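Local coordinates for protein peptide chain release factor RF2 (Thermus thermophilus, PDB 2IHR) that ends translation at UGA and UAA stop codons by entering the ribosome and prompting hydrolysis of the finished peptide from the P-site tRNA, at residues A[114-119]-A[178-183]; A[135-140]-A[165-170]. All coordinates share one frame; numbering follows the deposited sequence.

How the interactions relate
Along the chain the four segments come in the order 114-119, 135-140, 165-170 and 178-183, so interaction 2 falls between the two halves of interaction 1. Their centres are about 12 Å apart. Strands 115-122 and 164-172 are antiparallel neighbours in the mixed sheet, and the two contacts place helix 176-180 and helix 127-145 against the same face of it. Leu118 O and Ile169 N join the strands at 2.9 Å, while Tyr140 OH and Glu183 OE1 bridge the helical segments. Together they bind the layers of one alpha-beta domain, probably the compact codon-reading body of this bacterial release factor.

Interaction 1. Residues A[114-119]-A[178-183]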
loop_
_atom_site.group_PDB
_atom_site.type_symbol
_atom_site.label_atom_id
_atom_site.label_comp_id
_atom_site.label_asym_id
_atom_site.label_seq_id
_atom_site.Cartn_x
_atom_site.Cartn_y
_atom_site.Cartn_z
ATOM N N LYS A 114 -2.849 -5.153 5.996
ATOM C CA LYS A 114 -3.765 -5.773 5.045
ATOM C C LYS A 114 -3.343 -5.858 3.586
ATOM O O LYS A 114 -2.497 -5.102 3.110
ATOM C CB LYS A 114 -5.151 -5.100 5.130
ATOM C CG LYS A 114 -6.193 -5.879 5.962
ATOM C CD LYS A 114 -6.193 -5.488 7.449
ATOM C CE LYS A 114 -7.165 -6.345 8.276
ATOM N NZ LYS A 114 -7.563 -5.694 9.568
ATOM N N ASN A 115 -3.947 -6.796 2.873
ATOM C CA ASN A 115 -3.659 -6.937 1.468
ATOM C C ASN A 115 -4.146 -5.695 0.779
ATOM O O ASN A 115 -4.875 -4.899 1.373
ATOM C CB ASN A 115 -4.312 -8.179 0.928
ATOM C CG ASN A 115 -3.740 -9.408 1.562
ATOM O OD1 ASN A 115 -4.080 -10.522 1.200
ATOM N ND2 ASN A 115 -2.846 -9.205 2.535
ATOM N N ALA A 116 -3.741 -5.520 -0.472
ATOM C CA ALA A 116 -4.075 -4.311 -1.184
ATOM C C ALA A 116 -4.884 -4.455 -2.463
ATOM O O ALA A 116 -4.751 -5.441 -3.222
ATOM C CB ALA A 116 -2.787 -3.560 -1.453
ATOM N N ILE A 117 -5.759 -3.465 -2.667
ATOM C CA ILE A 117 -6.608 -3.363 -3.859
ATOM C C ILE A 117 -6.100 -2.110 -4.564
ATOM O O ILE A 117 -6.323 -0.978 -4.097
ATOM C CB ILE A 117 -8.075 -3.139 -3.512
ATOM C CG1 ILE A 117 -8.574 -4.284 -2.628
ATOM C CG2 ILE A 117 -8.894 -2.998 -4.812
ATOM C CD1 ILE A 117 -9.881 -3.989 -1.908
ATOM N N LEU A 118 -5.368 -2.340 -5.656
ATOM C CA LEU A 118 -4.751 -1.292 -6.469
ATOM C C LEU A 118 -5.488 -1.196 -7.809
ATOM O O LEU A 118 -5.759 -2.230 -8.469
ATOM C CB LEU A 118 -3.257 -1.611 -6.651
ATOM C CG LEU A 118 -2.359 -0.706 -7.537
ATOM C CD1 LEU A 118 -0.967 -0.521 -6.898
ATOM C CD2 LEU A 118 -2.267 -1.307 -8.940
ATOM N N THR A 119 -5.838 0.042 -8.189
ATOM C CA THR A 119 -6.596 0.270 -9.432
ATOM C C THR A 119 -5.933 1.315 -10.328
ATOM O O THR A 119 -5.520 2.375 -9.855
ATOM C CB THR A 119 -8.034 0.792 -9.125
ATOM O OG1 THR A 119 -8.597 0.074 -8.023
ATOM C CG2 THR A 119 -8.932 0.638 -10.347
ATOM N N GLY A 178 0.042 -1.225 3.085
ATOM C CA GLY A 178 1.021 -0.262 3.577
ATOM C C GLY A 178 2.106 0.155 2.585
ATOM O O GLY A 178 2.279 1.347 2.309
ATOM N N LEU A 179 2.854 -0.824 2.073
ATOM C CA LEU A 179 3.917 -0.578 1.097
ATOM C C LEU A 179 3.425 0.119 -0.156
ATOM O O LEU A 179 4.021 1.086 -0.595
ATOM C CB LEU A 179 4.576 -1.890 0.670
ATOM C CG LEU A 179 5.278 -2.600 1.827
ATOM C CD1 LEU A 179 5.808 -3.943 1.338
ATOM C CD2 LEU A 179 6.410 -1.734 2.363
ATOM N N LEU A 180 2.346 -0.393 -0.733
ATOM C CA LEU A 180 1.782 0.157 -1.944
ATOM C C LEU A 180 1.030 1.472 -1.730
ATOM O O LEU A 180 0.795 2.237 -2.684
ATOM C CB LEU A 180 0.825 -0.862 -2.559
ATOM C CG LEU A 180 1.552 -1.954 -3.315
ATOM C CD1 LEU A 180 0.610 -3.044 -3.892
ATOM C CD2 LEU A 180 2.344 -1.230 -4.416
ATOM N N SER A 181 0.657 1.725 -0.484
ATOM C CA SER A 181 -0.134 2.893 -0.170
ATOM C C SER A 181 0.407 4.269 -0.631
ATOM O O SER A 181 -0.354 5.092 -1.111
ATOM C CB SER A 181 -0.508 2.866 1.336
ATOM O OG SER A 181 0.554 3.181 2.232
ATOM N N PRO A 182 1.724 4.510 -0.551
ATOM C CA PRO A 182 2.241 5.811 -0.975
ATOM C C PRO A 182 2.362 5.957 -2.479
ATOM O O PRO A 182 2.952 6.920 -2.987
ATOM C CB PRO A 182 3.599 5.853 -0.314
ATOM C CG PRO A 182 4.053 4.412 -0.426
ATOM C CD PRO A 182 2.808 3.671 -0.001
ATOM N N GLU A 183 1.802 4.999 -3.193
ATOM C CA GLU A 183 1.871 4.998 -4.636
ATOM C C GLU A 183 0.596 5.560 -5.246
ATOM O O GLU A 183 0.525 5.869 -6.443
ATOM C CB GLU A 183 2.090 3.550 -5.103
ATOM C CG GLU A 183 3.465 3.000 -4.772
ATOM C CD GLU A 183 4.588 3.701 -5.546
ATOM O OE1 GLU A 183 4.605 3.605 -6.808
ATOM O OE2 GLU A 183 5.443 4.349 -4.884
#
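Leu180 carries its CG anti to the carbonyl carbon (chi1 -79°), which sends its branches from the helix toward the strand, whereas Leu118 turns CG anti to its own backbone N (chi1 177°) and reaches out from the sheet to meet it. The two leucine side chains cross at about a right angle, and a single methyl from each makes the touch: Leu118 CD1 lies 4.2 Å from Leu180 CD2. The other methyl of Leu180, CD1, comes over Ala116, 4.2 Å from its CB. This is helix-on-sheet packing, with one helix residue resting on two same-facing residues of a strand. Alanine suits the first position because its short side chain lets the helix come close, with Ala116 CA and Leu180 CA 7.4 Å apart; leucine at 118 is long enough to reach the second methyl of Leu180. All three residues are buried and the touching groups are all methyls, so the contact is purely apolar. Glu183 N bonds to Leu180 O at 3.0 Å, within the turn that follows. Strand 115-122 runs between strands 164-172 and 201-213, Ala116 also touching Val210 and Leu118 touching Ile169, while helix 342-353 packs on Leu179, Ser181 and Pro182.

Interaction 2. Residues A[135-140]-A[165-170]; sequences MLLRMY and DYAQIL
Leu137 leans from helix 127-145 onto strand 164-172, and the contact begins beyond its CB. Its CB points at the strand but stays 5.1 Å from Ala167 CB, too far to touch. The next carbon closes the gap: Leu137 CG stands 4.1 Å from Ala167 CB, so the branch point itself rests on the alanine methyl. With CG anti to the backbone N (chi1 -153°, some way from ideal), the fork opens along the strand. CD1 stays beside the alanine, 4.3 Å from Ala167 CB, while CD2 runs on to Ile169, ending 4.0 Å from its CG2. Ile169 receives it with its gamma methyl because its CG1 is held between the backbone N and the carbonyl carbon (chi1 69°), which leaves CG2 on the side facing the leucine. The two branched chains cross obliquely. Small alanine lets the helix settle near the sheet, with Leu137 CA 7.6 Å from Ala167 CA, and the beta-branched isoleucine suits an extended strand while presenting its CG2 methyl to the helix. Leu156 of strand 150-158 touches both Leu137 and Ala167, extending the apolar patch to the sheet's edge. On the other flank Tyr140 packs on Leu118 of strand 115-122 and Val208 of strand 201-213, so helix 127-145 lies across four consecutive strands.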
loop_
_atom_site.group_PDB
_atom_site.type_symbol
_atom_site.label_atom_id
_atom_site.label_comp_id
_atom_site.label_asym_id
_atom_site.label_seq_id
_atom_site.Cartn_x
_atom_site.Cartn_y
_atom_site.Cartn_z
ATOM N N MET A 135 1.736 -0.233 -18.510
ATOM C CA MET A 135 3.098 -0.188 -18.043
ATOM C C MET A 135 3.184 -0.160 -16.544
ATOM O O MET A 135 3.996 -0.884 -15.924
ATOM C CB MET A 135 3.823 1.018 -18.640
ATOM C CG MET A 135 4.059 0.910 -20.187
ATOM S SD MET A 135 5.324 2.109 -20.674
ATOM C CE MET A 135 4.384 3.150 -21.759
ATOM N N LEU A 136 2.356 0.684 -15.950
ATOM C CA LEU A 136 2.306 0.787 -14.511
ATOM C C LEU A 136 1.828 -0.578 -13.957
ATOM O O LEU A 136 2.348 -1.033 -12.932
ATOM C CB LEU A 136 1.344 1.926 -14.126
ATOM C CG LEU A 136 1.787 3.387 -14.377
ATOM C CD1 LEU A 136 0.559 4.323 -14.437
ATOM C CD2 LEU A 136 2.747 3.840 -13.261
ATOM N N LEU A 137 0.848 -1.211 -14.633
ATOM C CA LEU A 137 0.292 -2.519 -14.230
ATOM C C LEU A 137 1.400 -3.572 -14.184
ATOM O O LEU A 137 1.474 -4.373 -13.272
ATOM C CB LEU A 137 -0.768 -3.020 -15.235
ATOM C CG LEU A 137 -1.938 -3.977 -14.807
ATOM C CD1 LEU A 137 -2.226 -4.961 -15.926
ATOM C CD2 LEU A 137 -1.650 -4.710 -13.538
ATOM N N ARG A 138 2.237 -3.573 -15.210
ATOM C CA ARG A 138 3.360 -4.481 -15.308
ATOM C C ARG A 138 4.350 -4.115 -14.165
ATOM O O ARG A 138 4.959 -4.994 -13.498
ATOM C CB ARG A 138 3.993 -4.267 -16.670
ATOM C CG ARG A 138 4.571 -5.495 -17.345
ATOM C CD ARG A 138 3.774 -5.810 -18.599
ATOM N NE ARG A 138 3.858 -4.714 -19.552
ATOM C CZ ARG A 138 3.279 -4.701 -20.747
ATOM N NH1 ARG A 138 2.554 -5.740 -21.164
ATOM N NH2 ARG A 138 3.430 -3.638 -21.525
ATOM N N MET A 139 4.503 -2.813 -13.917
ATOM C CA MET A 139 5.407 -2.404 -12.880
ATOM C C MET A 139 4.966 -2.952 -11.554
ATOM O O MET A 139 5.745 -3.592 -10.851
ATOM C CB MET A 139 5.489 -0.904 -12.811
ATOM C CG MET A 139 6.413 -0.336 -11.748
ATOM S SD MET A 139 6.482 1.476 -11.816
ATOM C CE MET A 139 5.100 1.812 -11.036
ATOM N N TYR A 140 3.718 -2.713 -11.190
ATOM C CA TYR A 140 3.222 -3.211 -9.907
ATOM C C TYR A 140 3.119 -4.743 -9.873
ATOM O O TYR A 140 3.239 -5.368 -8.833
ATOM C CB TYR A 140 1.862 -2.564 -9.610
ATOM C CG TYR A 140 1.971 -1.086 -9.356
ATOM C CD1 TYR A 140 2.786 -0.609 -8.357
ATOM C CD2 TYR A 140 1.321 -0.158 -10.168
ATOM C CE1 TYR A 140 2.984 0.734 -8.169
ATOM C CE2 TYR A 140 1.499 1.215 -9.973
ATOM C CZ TYR A 140 2.343 1.651 -8.980
ATOM O OH TYR A 140 2.620 3.002 -8.819
ATOM N N ASP A 165 -7.731 0.094 -20.599
ATOM C CA ASP A 165 -8.617 1.202 -20.301
ATOM C C ASP A 165 -8.971 1.200 -18.841
ATOM O O ASP A 165 -9.519 2.180 -18.304
ATOM C CB ASP A 165 -9.886 1.127 -21.120
ATOM C CG ASP A 165 -9.888 2.106 -22.267
ATOM O OD1 ASP A 165 -9.617 3.316 -22.049
ATOM O OD2 ASP A 165 -10.172 1.655 -23.392
ATOM N N TYR A 166 -8.633 0.094 -18.196
ATOM C CA TYR A 166 -8.884 -0.062 -16.781
ATOM C C TYR A 166 -8.273 -1.388 -16.313
ATOM O O TYR A 166 -8.156 -2.358 -17.080
ATOM C CB TYR A 166 -10.393 -0.021 -16.550
ATOM C CG TYR A 166 -10.864 -0.328 -15.146
ATOM C CD1 TYR A 166 -10.820 -1.640 -14.646
ATOM C CD2 TYR A 166 -11.302 0.699 -14.287
ATOM C CE1 TYR A 166 -11.183 -1.929 -13.336
ATOM C CE2 TYR A 166 -11.672 0.423 -12.955
ATOM C CZ TYR A 166 -11.599 -0.902 -12.493
ATOM O OH TYR A 166 -11.900 -1.223 -11.183
ATOM N N ALA A 167 -7.847 -1.420 -15.060
ATOM C CA ALA A 167 -7.271 -2.631 -14.495
ATOM C C ALA A 167 -7.389 -2.483 -13.011
ATOM O O ALA A 167 -7.293 -1.378 -12.501
ATOM C CB ALA A 167 -5.808 -2.785 -14.899
ATOM N N GLN A 168 -7.646 -3.598 -12.328
ATOM C CA GLN A 168 -7.770 -3.624 -10.870
ATOM C C GLN A 168 -7.299 -4.958 -10.293
ATOM O O GLN A 168 -7.858 -6.007 -10.581
ATOM C CB GLN A 168 -9.208 -3.377 -10.444
ATOM C CG GLN A 168 -9.379 -3.560 -8.960
ATOM C CD GLN A 168 -10.777 -3.310 -8.537
ATOM O OE1 GLN A 168 -11.682 -4.113 -8.813
ATOM N NE2 GLN A 168 -10.991 -2.173 -7.882
ATOM N N ILE A 169 -6.272 -4.889 -9.454
ATOM C CA ILE A 169 -5.698 -6.079 -8.864
ATOM C C ILE A 169 -5.747 -6.160 -7.346
ATOM O O ILE A 169 -5.992 -5.172 -6.641
ATOM C CB ILE A 169 -4.256 -6.253 -9.311
ATOM C CG1 ILE A 169 -3.365 -5.164 -8.687
ATOM C CG2 ILE A 169 -4.204 -6.196 -10.824
ATOM C CD1 ILE A 169 -1.811 -5.390 -8.876
ATOM N N LEU A 170 -5.516 -7.380 -6.864
ATOM C CA LEU A 170 -5.534 -7.692 -5.453
ATOM C C LEU A 170 -4.175 -8.295 -5.204
ATOM O O LEU A 170 -3.819 -9.342 -5.794
ATOM C CB LEU A 170 -6.634 -8.706 -5.174
ATOM C CG LEU A 170 -6.838 -9.196 -3.740
ATOM C CD1 LEU A 170 -7.080 -8.056 -2.829
ATOM C CD2 LEU A 170 -7.989 -10.153 -3.737
#